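Long-range contacts in beta subunit of photoactivated adenylyl cyclase (Beggiatoa sp. PS, PDB 5M2A), which probably converts ATP to cyclic AMP in response to blue light, which it senses through a flavin bound in its BLUF domain: residues A[8-13]-A[50-55]; A[129-134]-A[267-272]; A[159-164]-A[202-207]. All coordinates share one frame; numbering follows the deposited sequence. Where two conformers were deposited one is given.

Contact 1. Residues A[8-13]-A[50-55]. With FMN (flavin mononucleotide), chain F.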
loop_
_atom_site.group_PDB
_atom_site.type_symbol
_atom_site.label_atom_id
_atom_site.label_comp_id
_atom_site.label_asym_id
_atom_site.label_seq_id
_atom_site.Cartn_x
_atom_site.Cartn_y
_atom_site.Cartn_z
ATOM N N LEU A 8 9.970 -7.543 -24.140
ATOM C CA LEU A 8 9.585 -6.704 -23.020
ATOM C C LEU A 8 8.488 -5.735 -23.440
ATOM O O LEU A 8 8.378 -5.341 -24.603
ATOM C CB LEU A 8 10.790 -5.944 -22.442
ATOM C CG LEU A 8 11.578 -4.895 -23.230
ATOM C CD1 LEU A 8 10.879 -3.540 -23.230
ATOM C CD2 LEU A 8 12.979 -4.761 -22.648
ATOM N N VAL A 9 7.672 -5.347 -22.466
ATOM C CA VAL A 9 6.597 -4.395 -22.690
ATOM C C VAL A 9 6.679 -3.371 -21.578
ATOM O O VAL A 9 6.896 -3.738 -20.419
ATOM C CB VAL A 9 5.216 -5.075 -22.699
ATOM C CG1 VAL A 9 4.128 -4.068 -23.052
ATOM C CG2 VAL A 9 5.196 -6.249 -23.666
ATOM N N TYR A 10 6.539 -2.097 -21.929
ATOM C CA TYR A 10 6.598 -1.038 -20.937
ATOM C C TYR A 10 5.594 0.042 -21.294
ATOM O O TYR A 10 5.140 0.152 -22.435
ATOM C CB TYR A 10 8.016 -0.440 -20.812
ATOM C CG TYR A 10 8.440 0.469 -21.943
ATOM C CD1 TYR A 10 8.063 1.809 -21.972
ATOM C CD2 TYR A 10 9.231 -0.010 -22.980
ATOM C CE1 TYR A 10 8.448 2.640 -23.013
ATOM C CE2 TYR A 10 9.623 0.814 -24.018
ATOM C CZ TYR A 10 9.229 2.138 -24.032
ATOM O OH TYR A 10 9.614 2.965 -25.065
ATOM N N ILE A 11 5.256 0.843 -20.287
ATOM C CA ILE A 11 4.458 2.042 -20.475
ATOM C C ILE A 11 5.251 3.236 -19.959
ATOM O O ILE A 11 6.156 3.109 -19.128
ATOM C CB ILE A 11 3.099 1.948 -19.768
ATOM C CG1 ILE A 11 3.303 1.651 -18.286
ATOM C CG2 ILE A 11 2.257 0.872 -20.403
ATOM C CD1 ILE A 11 2.009 1.526 -17.524
ATOM N N SER A 12 4.899 4.410 -20.468
ATOM C CA SER A 12 5.591 5.626 -20.074
ATOM C C SER A 12 4.667 6.816 -20.267
ATOM O O SER A 12 3.654 6.741 -20.966
ATOM C CB SER A 12 6.883 5.814 -20.869
ATOM O OG SER A 12 6.594 6.170 -22.206
ATOM N N LYS A 13 5.036 7.918 -19.624
ATOM C CA LYS A 13 4.362 9.198 -19.778
ATOM C C LYS A 13 5.134 10.050 -20.772
ATOM O O LYS A 13 6.337 10.264 -20.606
ATOM C CB LYS A 13 4.253 9.928 -18.437
ATOM C CG LYS A 13 3.497 11.239 -18.508
ATOM C CD LYS A 13 3.385 11.886 -17.130
ATOM C CE LYS A 13 2.652 13.210 -17.195
ATOM N NZ LYS A 13 2.530 13.862 -15.856
ATOM N N PHE A 50 2.772 6.361 -23.704
ATOM C CA PHE A 50 3.420 5.476 -24.664
ATOM C C PHE A 50 3.264 4.034 -24.195
ATOM O O PHE A 50 3.323 3.751 -22.996
ATOM C CB PHE A 50 4.912 5.793 -24.801
ATOM C CG PHE A 50 5.229 6.955 -25.701
ATOM C CD1 PHE A 50 4.622 7.092 -26.934
ATOM C CD2 PHE A 50 6.172 7.903 -25.316
ATOM C CE1 PHE A 50 4.932 8.156 -27.765
ATOM C CE2 PHE A 50 6.488 8.969 -26.144
ATOM C CZ PHE A 50 5.865 9.095 -27.369
ATOM N N PHE A 51 3.066 3.129 -25.149
ATOM C CA PHE A 51 3.111 1.691 -24.914
ATOM C C PHE A 51 4.103 1.137 -25.918
ATOM O O PHE A 51 3.982 1.428 -27.107
ATOM C CB PHE A 51 1.743 1.012 -25.134
ATOM C CG PHE A 51 0.594 1.669 -24.414
ATOM C CD1 PHE A 51 0.137 2.920 -24.798
ATOM C CD2 PHE A 51 -0.060 1.015 -23.388
ATOM C CE1 PHE A 51 -0.929 3.520 -24.139
ATOM C CE2 PHE A 51 -1.127 1.623 -22.737
ATOM C CZ PHE A 51 -1.558 2.871 -23.120
ATOM N N GLN A 52 5.075 0.352 -25.471
ATOM C CA GLN A 52 5.977 -0.228 -26.454
ATOM C C GLN A 52 6.269 -1.684 -26.139
ATOM O O GLN A 52 6.455 -2.061 -24.982
ATOM C CB GLN A 52 7.292 0.559 -26.574
ATOM C CG GLN A 52 8.076 0.189 -27.865
ATOM C CD GLN A 52 9.272 1.087 -28.119
ATOM O OE1 GLN A 52 9.834 1.677 -27.192
ATOM N NE2 GLN A 52 9.671 1.197 -29.381
ATOM N N ILE A 53 6.321 -2.490 -27.197
ATOM C CA ILE A 53 6.737 -3.882 -27.137
ATOM C C ILE A 53 8.004 -4.002 -27.968
ATOM O O ILE A 53 8.031 -3.558 -29.119
ATOM C CB ILE A 53 5.641 -4.823 -27.673
ATOM C CG1 ILE A 53 4.313 -4.574 -26.952
ATOM C CG2 ILE A 53 6.072 -6.279 -27.526
ATOM C CD1 ILE A 53 3.135 -5.378 -27.513
ATOM N N LEU A 54 9.053 -4.571 -27.377
ATOM C CA LEU A 54 10.333 -4.783 -28.040
ATOM C C LEU A 54 10.681 -6.264 -27.990
ATOM O O LEU A 54 10.458 -6.923 -26.971
ATOM C CB LEU A 54 11.447 -3.966 -27.364
ATOM C CG LEU A 54 11.351 -2.440 -27.363
ATOM C CD1 LEU A 54 12.460 -1.835 -26.507
ATOM C CD2 LEU A 54 11.413 -1.893 -28.783
ATOM N N GLU A 55 11.222 -6.800 -29.086
ATOM C CA GLU A 55 11.630 -8.196 -29.086
ATOM C C GLU A 55 12.873 -8.376 -29.948
ATOM O O GLU A 55 13.093 -7.644 -30.915
ATOM C CB GLU A 55 10.505 -9.124 -29.562
ATOM C CG GLU A 55 9.713 -8.587 -30.731
ATOM C CD GLU A 55 8.593 -9.517 -31.160
ATOM O OE1 GLU A 55 8.057 -9.325 -32.273
ATOM O OE2 GLU A 55 8.248 -10.435 -30.386
HETATM N N1 FMN F . 15.236 3.903 -30.530
HETATM C C2 FMN F . 15.465 2.717 -31.201
HETATM O O2 FMN F . 16.532 2.533 -31.775
HETATM N N3 FMN F . 14.505 1.726 -31.219
HETATM C C4 FMN F . 13.305 1.923 -30.567
HETATM O O4 FMN F . 12.443 1.046 -30.582
HETATM C C4A FMN F . 13.070 3.111 -29.895
HETATM N N5 FMN F . 11.868 3.290 -29.254
HETATM C C5A FMN F . 11.622 4.460 -28.584
HETATM C C6 FMN F . 10.406 4.624 -27.942
HETATM C C7 FMN F . 10.141 5.802 -27.260
HETATM C C7M FMN F . 8.817 5.957 -26.575
HETATM C C8 FMN F . 11.097 6.815 -27.226
HETATM C C8M FMN F . 10.823 8.093 -26.492
HETATM C C9 FMN F . 12.319 6.648 -27.871
HETATM C C9A FMN F . 12.584 5.466 -28.551
HETATM N N10 FMN F . 13.794 5.290 -29.191
HETATM C C10 FMN F . 14.039 4.110 -29.872
HETATM C "C1'" FMN F . 14.808 6.403 -29.160
HETATM C "C2'" FMN F . 16.075 6.080 -28.378
HETATM O "O2'" FMN F . 15.888 6.431 -27.028
HETATM C "C3'" FMN F . 17.225 6.891 -28.959
HETATM O "O3'" FMN F . 16.812 8.235 -29.097
HETATM C "C4'" FMN F . 17.624 6.344 -30.326
HETATM O "O4'" FMN F . 18.003 4.992 -30.199
HETATM C "C5'" FMN F . 18.784 7.131 -30.924
HETATM O "O5'" FMN F . 19.891 7.038 -30.056
HETATM P P FMN F . 21.343 7.548 -30.519
HETATM O O1P FMN F . 21.960 6.479 -31.388
HETATM O O2P FMN F . 21.196 8.830 -31.309
HETATM O O3P FMN F . 22.199 7.786 -29.295
#
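Y10 and Q52 form a hydrogen-bonded antiparallel pair across the strands, their side chains side by side on the face of the sheet that receives the flavin. Traced outward, Q52 CB packs 3.5 Å from Y10 CE2. CG, anti to the backbone N (chi1 -164°), passes the Y10 ring at CE2, and the extended chain beyond carries the amide up to the isoalloxazine, with CD near FMN N5 and Y10 OH. Q52 OE1 accepts from Y10 OH at 2.5 Å, a very short separation whose exact value deserves caution. Q52 NE2 donates to FMN N5 at 3.0 Å with an N-H...N angle of 155°, and makes a weak, more bent bond to FMN O4, also 3.0 Å. The tyrosine ring and the amide planes are 68° apart, the oxygen arriving near the ring plane at its edge. This Tyr-Gln-flavin relay is the hallmark of the BLUF photosensor, whose ferredoxin-like sheet has strands 5-14 and 49-55 as neighbours; in the family, light is thought to rearrange the hydrogen bonds of this glutamine amide. On the same face, the FMN methyl C7M lies over one face of the F50 ring, toward its rim, 3.5 Å from CD2. S12 OG meets the edge of that ring while bonding to H74, and L54 CD1 touches L8 CD1 at 4.0 Å. The opposite face is apolar: V9 CG2 meets I53 CG1 at 3.8 Å, and I11 CG2 approaches F51 CD2 at 3.8 Å. Helix 110-129 packs on I11 and F51, and L115 of the second subunit reaches V9, F51 and I53.

Contact 2. Residues A[129-134]-A[267-272]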
loop_
_atom_site.group_PDB
_atom_site.type_symbol
_atom_site.label_atom_id
_atom_site.label_comp_id
_atom_site.label_asym_id
_atom_site.label_seq_id
_atom_site.Cartn_x
_atom_site.Cartn_y
_atom_site.Cartn_z
ATOM N N TYR A 129 0.469 3.699 -4.960
ATOM C CA TYR A 129 0.236 3.117 -3.642
ATOM C C TYR A 129 1.106 1.897 -3.363
ATOM O O TYR A 129 1.050 1.358 -2.255
ATOM C CB TYR A 129 -1.236 2.735 -3.477
ATOM C CG TYR A 129 -2.163 3.922 -3.385
ATOM C CD1 TYR A 129 -2.574 4.597 -4.526
ATOM C CD2 TYR A 129 -2.619 4.377 -2.146
ATOM C CE1 TYR A 129 -3.415 5.689 -4.447
ATOM C CE2 TYR A 129 -3.457 5.473 -2.058
ATOM C CZ TYR A 129 -3.858 6.121 -3.214
ATOM O OH TYR A 129 -4.696 7.211 -3.129
ATOM N N MET A 130 1.890 1.445 -4.327
ATOM C CA MET A 130 2.656 0.230 -4.107
ATOM C C MET A 130 3.880 0.506 -3.235
ATOM O O MET A 130 4.464 1.588 -3.299
ATOM C CB MET A 130 3.111 -0.352 -5.435
ATOM C CG MET A 130 1.961 -0.657 -6.384
ATOM S SD MET A 130 0.744 -1.744 -5.628
ATOM C CE MET A 130 1.634 -3.210 -5.586
ATOM N N PRO A 131 4.283 -0.455 -2.406
ATOM C CA PRO A 131 5.616 -0.372 -1.794
ATOM C C PRO A 131 6.660 -0.384 -2.898
ATOM O O PRO A 131 6.457 -1.006 -3.940
ATOM C CB PRO A 131 5.692 -1.631 -0.919
ATOM C CG PRO A 131 4.270 -2.117 -0.777
ATOM C CD PRO A 131 3.555 -1.675 -2.023
ATOM N N ALA A 132 7.776 0.317 -2.677
ATOM C CA ALA A 132 8.770 0.444 -3.743
ATOM C C ALA A 132 9.305 -0.916 -4.181
ATOM O O ALA A 132 9.639 -1.119 -5.357
ATOM C CB ALA A 132 9.911 1.351 -3.290
ATOM N N ARG A 133 9.392 -1.863 -3.244
ATOM C CA ARG A 133 9.862 -3.207 -3.569
ATOM C C ARG A 133 8.976 -3.875 -4.618
ATOM O O ARG A 133 9.472 -4.581 -5.509
ATOM C CB ARG A 133 9.911 -4.037 -2.282
ATOM C CG ARG A 133 10.157 -5.510 -2.466
ATOM C CD ARG A 133 11.517 -5.783 -3.060
ATOM N NE ARG A 133 11.819 -7.210 -3.041
ATOM C CZ ARG A 133 12.877 -7.757 -3.622
ATOM N NH1 ARG A 133 13.747 -6.996 -4.276
ATOM N NH2 ARG A 133 13.061 -9.066 -3.555
ATOM N N VAL A 134 7.669 -3.636 -4.559
ATOM C CA VAL A 134 6.781 -4.255 -5.538
ATOM C C VAL A 134 7.010 -3.665 -6.926
ATOM O O VAL A 134 7.034 -4.388 -7.932
ATOM C CB VAL A 134 5.317 -4.099 -5.105
ATOM C CG1 VAL A 134 4.446 -4.540 -6.241
ATOM C CG2 VAL A 134 5.029 -4.917 -3.846
ATOM N N MET A 267 -3.724 -8.888 1.733
ATOM C CA MET A 267 -2.358 -9.261 1.555
ATOM C C MET A 267 -1.498 -8.029 1.338
ATOM O O MET A 267 -1.933 -7.082 0.766
ATOM C CB MET A 267 -2.218 -10.171 0.355
ATOM C CG MET A 267 -0.892 -10.878 0.233
ATOM S SD MET A 267 -0.567 -10.931 -1.519
ATOM C CE MET A 267 -0.455 -9.200 -1.807
ATOM N N ASP A 268 -0.286 -8.067 1.829
ATOM C CA ASP A 268 0.605 -6.962 1.641
ATOM C C ASP A 268 2.042 -7.340 1.703
ATOM O O ASP A 268 2.392 -8.408 2.065
ATOM C CB ASP A 268 0.284 -5.806 2.578
ATOM C CG ASP A 268 0.519 -4.407 1.918
ATOM O OD1 ASP A 268 0.901 -4.279 0.744
ATOM O OD2 ASP A 268 0.314 -3.403 2.587
ATOM N N HIS A 269 2.862 -6.418 1.286
ATOM C CA HIS A 269 4.254 -6.550 1.359
ATOM C C HIS A 269 4.583 -6.127 2.780
ATOM O O HIS A 269 4.211 -5.075 3.192
ATOM C CB HIS A 269 4.874 -5.516 0.508
ATOM C CG HIS A 269 6.348 -5.561 0.512
ATOM N ND1 HIS A 269 7.111 -4.560 1.040
ATOM C CD2 HIS A 269 7.206 -6.490 0.044
ATOM C CE1 HIS A 269 8.379 -4.858 0.890
ATOM N NE2 HIS A 269 8.463 -6.030 0.299
ATOM N N THR A 270 5.283 -6.958 3.511
ATOM C CA THR A 270 5.600 -6.646 4.884
ATOM C C THR A 270 7.069 -6.962 5.169
ATOM O O THR A 270 7.727 -7.631 4.398
ATOM C CB THR A 270 4.640 -7.421 5.816
ATOM O OG1 THR A 270 3.332 -7.462 5.236
ATOM C CG2 THR A 270 4.523 -6.830 7.249
ATOM N N LEU A 271 7.553 -6.430 6.275
ATOM C CA LEU A 271 8.884 -6.666 6.755
ATOM C C LEU A 271 8.684 -7.090 8.171
ATOM O O LEU A 271 8.055 -6.421 8.916
ATOM C CB LEU A 271 9.769 -5.433 6.672
ATOM C CG LEU A 271 10.088 -4.858 5.308
ATOM C CD1 LEU A 271 10.631 -3.467 5.474
ATOM C CD2 LEU A 271 11.032 -5.720 4.528
ATOM N N LEU A 272 9.225 -8.235 8.500
ATOM C CA LEU A 272 9.076 -8.854 9.810
ATOM C C LEU A 272 10.445 -8.996 10.438
ATOM O O LEU A 272 11.342 -9.585 9.828
ATOM C CB LEU A 272 8.461 -10.248 9.729
ATOM C CG LEU A 272 7.054 -10.565 9.246
ATOM C CD1 LEU A 272 6.853 -12.070 9.354
ATOM C CD2 LEU A 272 6.001 -9.821 10.037
#
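V134 N donates to P131 O at 3.0 Å, the bond that starts the first turn of helix 132-139, with P131 as its N-cap residue. Both of these residues, together with R133, present carbon to H269 on strand 266-272, so the contact sets a helix N-terminus against a strand of the class III cyclase domain. H269 CG is anti to its backbone N (chi1 180°), which directs the imidazole at the helix start. P131 CG lies 3.7 Å from H269 CB, and P131 CB is 3.8 Å from H269 ND1, the two side chains sliding past one another in opposite directions. The far end of the imidazole meets the stem of R133, which crosses it at about a right angle; the guanidinium leads onward to a long, weak ion pair with E258. Buried here, ND1 has no polar partner in the model. H269 is also tied back to its neighbour, its N making a weak bond to D268 OD1. The second subunit adjoins: Y129 OH is hydrogen-bonded to N260 OD1 of that chain. The tightest approach is R133 CG to H269 NE2, 3.3 Å, an oblique meeting with the ring.

Contact 3. Residues A[159-164]-A[202-207]. With MG (magnesium ion), chain G.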
loop_
_atom_site.group_PDB
_atom_site.type_symbol
_atom_site.label_atom_id
_atom_site.label_comp_id
_atom_site.label_asym_id
_atom_site.label_seq_id
_atom_site.Cartn_x
_atom_site.Cartn_y
_atom_site.Cartn_z
ATOM N N SER A 159 10.764 7.636 10.490
ATOM C CA SER A 159 10.801 9.048 10.835
ATOM C C SER A 159 9.379 9.530 11.058
ATOM O O SER A 159 8.459 9.082 10.377
ATOM C CB SER A 159 11.483 9.882 9.753
ATOM O OG SER A 159 10.757 9.868 8.534
ATOM N N ASP A 160 9.188 10.434 12.017
ATOM C CA ASP A 160 7.847 10.968 12.234
ATOM C C ASP A 160 7.948 12.390 12.762
ATOM O O ASP A 160 9.040 12.921 12.983
ATOM C CB ASP A 160 7.019 10.062 13.157
ATOM C CG ASP A 160 7.382 10.186 14.613
ATOM O OD1 ASP A 160 8.416 10.790 14.941
ATOM O OD2 ASP A 160 6.606 9.665 15.440
ATOM N N ILE A 161 6.791 12.992 12.978
ATOM C CA ILE A 161 6.685 14.430 13.195
ATOM C C ILE A 161 6.693 14.730 14.685
ATOM O O ILE A 161 5.909 14.151 15.448
ATOM C CB ILE A 161 5.405 14.971 12.542
ATOM C CG1 ILE A 161 5.482 14.765 11.026
ATOM C CG2 ILE A 161 5.203 16.418 12.910
ATOM C CD1 ILE A 161 4.230 15.231 10.275
ATOM N N LEU A 162 7.557 15.663 15.097
ATOM C CA LEU A 162 7.636 16.058 16.498
ATOM C C LEU A 162 6.357 16.759 16.934
ATOM O O LEU A 162 5.827 17.612 16.217
ATOM C CB LEU A 162 8.827 16.998 16.717
ATOM C CG LEU A 162 9.043 17.456 18.158
ATOM C CD1 LEU A 162 9.504 16.279 19.008
ATOM C CD2 LEU A 162 10.038 18.603 18.218
ATOM N N ALA A 163 5.874 16.404 18.131
ATOM C CA ALA A 163 4.673 17.006 18.717
ATOM C C ALA A 163 3.463 16.883 17.793
ATOM O O ALA A 163 2.610 17.773 17.743
ATOM C CB ALA A 163 4.904 18.472 19.090
ATOM N N PHE A 164 3.377 15.787 17.043
ATOM C CA PHE A 164 2.272 15.662 16.096
ATOM C C PHE A 164 0.919 15.661 16.802
ATOM O O PHE A 164 -0.071 16.144 16.238
ATOM C CB PHE A 164 2.449 14.401 15.253
ATOM C CG PHE A 164 1.473 14.301 14.114
ATOM C CD1 PHE A 164 1.492 15.236 13.098
ATOM C CD2 PHE A 164 0.539 13.276 14.073
ATOM C CE1 PHE A 164 0.599 15.162 12.038
ATOM C CE2 PHE A 164 -0.360 13.190 13.017
ATOM C CZ PHE A 164 -0.329 14.133 11.999
ATOM N N ILE A 202 2.575 5.107 8.159
ATOM C CA ILE A 202 1.773 4.683 9.305
ATOM C C ILE A 202 1.492 5.924 10.146
ATOM O O ILE A 202 2.384 6.419 10.846
ATOM C CB ILE A 202 2.484 3.609 10.143
ATOM C CG1 ILE A 202 2.969 2.473 9.251
ATOM C CG2 ILE A 202 1.558 3.073 11.224
ATOM C CD1 ILE A 202 4.172 1.767 9.803
ATOM N N GLY A 203 0.268 6.427 10.089
ATOM C CA GLY A 203 0.033 7.711 10.730
ATOM C C GLY A 203 0.923 8.756 10.087
ATOM O O GLY A 203 1.013 8.863 8.860
ATOM N N ASP A 204 1.621 9.524 10.918
ATOM C CA ASP A 204 2.568 10.516 10.426
ATOM C C ASP A 204 3.959 9.940 10.233
ATOM O O ASP A 204 4.898 10.697 9.980
ATOM C CB ASP A 204 2.648 11.706 11.390
ATOM C CG ASP A 204 3.118 11.297 12.783
ATOM O OD1 ASP A 204 2.548 10.340 13.341
ATOM O OD2 ASP A 204 4.071 11.915 13.314
ATOM N N CYS A 205 4.107 8.625 10.334
ATOM C CA CYS A 205 5.407 7.967 10.291
ATOM C C CYS A 205 5.712 7.455 8.890
ATOM O O CYS A 205 4.844 6.881 8.227
ATOM C CB CYS A 205 5.474 6.783 11.268
ATOM S SG CYS A 205 5.311 7.157 13.026
ATOM N N VAL A 206 6.957 7.641 8.456
ATOM C CA VAL A 206 7.454 7.099 7.194
ATOM C C VAL A 206 8.330 5.901 7.535
ATOM O O VAL A 206 9.270 6.015 8.332
ATOM C CB VAL A 206 8.255 8.130 6.385
ATOM C CG1 VAL A 206 8.793 7.486 5.096
ATOM C CG2 VAL A 206 7.412 9.364 6.083
ATOM N N MET A 207 8.025 4.753 6.938
ATOM C CA MET A 207 8.824 3.551 7.114
ATOM C C MET A 207 9.528 3.218 5.808
ATOM O O MET A 207 8.895 3.191 4.750
ATOM C CB MET A 207 7.951 2.373 7.545
ATOM C CG MET A 207 8.725 1.066 7.683
ATOM S SD MET A 207 7.608 -0.311 8.070
ATOM C CE MET A 207 8.766 -1.677 8.227
HETATM MG MG MG G . 4.744 11.937 15.845
HETATM O O HOH W 1 4.933 12.514 17.895
#
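The magnesium site of the cyclase domain lies here, formed by D160, I161 and D204, consistent with the metal-binding aspartate pair of class III nucleotide cyclases. The metal is bound by D204 OD2 at 2.6 Å, by the carbonyl I161 O at 2.5 Å and by a water at 2.1 Å, both protein bonds being long for magnesium; D160 OD2 stands further off, 3.0 Å from magnesium. D204 OD2 has two grips: I161 N also donates to it at 2.9 Å, reaching the anti side of the carboxylate 25° out of its plane. D160 OD2 and D204 OD2 are 4.0 Å apart and approach the ion from directions roughly at right angles, while D160 OD1 forms a salt bridge to R287. One face of the F164 ring lies against D204: the carboxylate runs nearly parallel to it (planes 7° apart) and D204 CB sits over the ring centre, 3.7 Å from the centroid, a CH-pi contact. Placement of D204 follows from the type II' turn I202 to C205, in which G203 has positive phi. Beyond it, S159 and V206 form an antiparallel hydrogen-bonded pair, with V206 N to S159 O at 2.8 Å. Helix 173-193 packs over this end of the sheet, bonding S159 OG through Y183 and meeting F164 with V180, while strand 247-258 flanks strand 150-161 and L272 of the second subunit touches F164.

In the fold
All three contacts are largely buried, and each touches the second subunit. Contact 1 belongs to the flavin-binding sheet and is separate: its nearest atoms are about 11 Å from contact 2 and about 23 Å from contact 3, which lies on the opposite side of the chain's centre. Contacts 2 and 3 reach the same cyclase sheet and meet where L271 CD1 packs on M207 CE at 3.8 Å. Chemistry follows place: full strand pairing plus a neutral amide relay at the flavin, carbon packing around a histidine where a helix starts, and a short strand pair ending in carboxylates at the magnesium. Helix 110-129, which packs under contact 1, runs into 129-134 of contact 2.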